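Local coordinates for protein beta-lactamase (Nostoc sp., PDB 6NHS) that probably hydrolyses beta-lactam antibiotics as a class D serine beta-lactamase of the penicillin-binding-protein superfamily, at residues Val78-Asn81 / Asp82-Leu86. Sequence-based numbering, arbitrary orientation.
With FMT (formic acid), chain C.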
loop_
_atom_site.group_PDB
_atom_site.type_symbol
_atom_site.label_atom_id
_atom_site.label_comp_id
_atom_site.label_asym_id
_atom_site.label_seq_id
_atom_site.Cartn_x
_atom_site.Cartn_y
_atom_site.Cartn_z
ATOM N N VAL A 78 9.309 14.183 -10.867
ATOM C CA VAL A 78 8.358 14.133 -11.972
ATOM C C VAL A 78 7.005 14.680 -11.541
ATOM O O VAL A 78 6.169 15.009 -12.393
ATOM C CB VAL A 78 8.232 12.708 -12.552
ATOM C CG1 VAL A 78 9.635 12.132 -12.909
ATOM C CG2 VAL A 78 7.474 11.800 -11.617
ATOM N N ILE A 79 6.764 14.771 -10.234
ATOM C CA ILE A 79 5.656 15.535 -9.668
ATOM C C ILE A 79 6.255 16.427 -8.583
ATOM O O ILE A 79 7.075 15.969 -7.778
ATOM C CB ILE A 79 4.537 14.615 -9.126
ATOM C CG1 ILE A 79 3.265 15.409 -8.781
ATOM C CG2 ILE A 79 5.001 13.780 -7.917
ATOM C CD1 ILE A 79 2.319 15.599 -9.962
ATOM N N SER A 80 5.891 17.712 -8.590
ATOM C CA SER A 80 6.680 18.678 -7.824
ATOM C C SER A 80 6.365 18.641 -6.331
ATOM O O SER A 80 7.268 18.823 -5.506
ATOM C CB SER A 80 6.476 20.091 -8.380
ATOM O OG SER A 80 5.117 20.468 -8.308
ATOM N N ASN A 81 5.112 18.409 -5.959
ATOM C CA ASN A 81 4.710 18.386 -4.549
ATOM C C ASN A 81 3.334 17.726 -4.471
ATOM O O ASN A 81 2.866 17.125 -5.446
ATOM C CB ASN A 81 4.733 19.797 -3.953
ATOM C CG ASN A 81 3.891 20.771 -4.749
ATOM O OD1 ASN A 81 2.780 20.445 -5.158
ATOM N ND2 ASN A 81 4.424 21.968 -4.990
ATOM N N ASP A 82 2.676 17.850 -3.311
ATOM C CA ASP A 82 1.418 17.158 -3.035
ATOM C C ASP A 82 0.198 17.818 -3.669
ATOM O O ASP A 82 -0.871 17.189 -3.707
ATOM C CB ASP A 82 1.186 17.049 -1.519
ATOM C CG ASP A 82 1.233 18.396 -0.822
ATOM O OD1 ASP A 82 2.155 19.192 -1.122
ATOM O OD2 ASP A 82 0.342 18.663 0.014
ATOM N N VAL A 83 0.310 19.057 -4.148
ATOM C CA VAL A 83 -0.812 19.731 -4.795
ATOM C C VAL A 83 -0.626 19.877 -6.299
ATOM O O VAL A 83 -1.575 20.302 -6.979
ATOM C CB VAL A 83 -1.101 21.111 -4.159
ATOM C CG1 VAL A 83 -1.455 20.959 -2.661
ATOM C CG2 VAL A 83 0.068 22.059 -4.341
ATOM N N ALA A 84 0.549 19.544 -6.839
ATOM C CA ALA A 84 0.772 19.633 -8.276
ATOM C C ALA A 84 -0.271 18.807 -9.022
ATOM O O ALA A 84 -0.605 17.686 -8.623
ATOM C CB ALA A 84 2.190 19.155 -8.630
ATOM N N ILE A 85 -0.783 19.366 -10.116
ATOM C CA ILE A 85 -1.921 18.800 -10.838
ATOM C C ILE A 85 -1.420 17.986 -12.021
ATOM O O ILE A 85 -0.505 18.409 -12.739
ATOM C CB ILE A 85 -2.879 19.910 -11.320
ATOM C CG1 ILE A 85 -3.604 20.559 -10.136
ATOM C CG2 ILE A 85 -3.900 19.353 -12.327
ATOM C CD1 ILE A 85 -4.307 21.867 -10.507
ATOM N N LEU A 86 -2.006 16.807 -12.215
ATOM C CA LEU A 86 -2.021 16.155 -13.515
ATOM C C LEU A 86 -3.455 16.172 -14.025
ATOM O O LEU A 86 -4.397 15.919 -13.261
ATOM C CB LEU A 86 -1.497 14.718 -13.445
ATOM C CG LEU A 86 -0.033 14.496 -13.059
ATOM C CD1 LEU A 86 0.288 12.991 -13.070
ATOM C CD2 LEU A 86 0.911 15.253 -13.981
HETATM C C FMT C . 3.707 18.033 -11.889
HETATM O O1 FMT C . 4.527 18.677 -11.226
HETATM O O2 FMT C . 2.768 18.512 -12.542
HETATM O O HOH W 1 0.462 16.166 -6.771
#
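The carboxamide of N81 folds back over the turn that follows it, its OD1 receiving V83 N at 3.0 Å in an Asx turn. The donor lies 28° out of the carbonyl plane. A84 N adds a second, weak bond to N81 OD1 at 2.9 Å, and V83 CG2 lies 3.3 Å from N81 OD1. Asparagine suits the place because its short side chain, with CG held between the backbone N and carbonyl carbon (chi1 55°), brings the oxygen back over the two N-H groups. The other flat group is a formic acid molecule, probably from the crystallisation liquor: A84 CB and, less squarely, I79 CD1 lie over one face. From that side too, tilted out of its plane, S80 N donates to O1 at 3.1 Å, and S80 OG adds a weak bond. A water bridges N81 O and A84 O on the side of the turn away from OD1. The methyl CB of A84 packs 3.8 Å from I79 CD1, and so small a residue suits the close approach of S80 OG; I79 CD1 also reaches L86 CG at 4.0 Å. D82 OD2 forms a salt bridge with R105. This loop leaves helix 65-76; I79, a buried branched aliphatic, fills its helix-facing side, meeting F115 of helix 113-123 as L86 does. N81 and D82 touch helix 180-189, and the chain enters the short, weakly bonded strand 85-86, where L86 pairs antiparallel with T102.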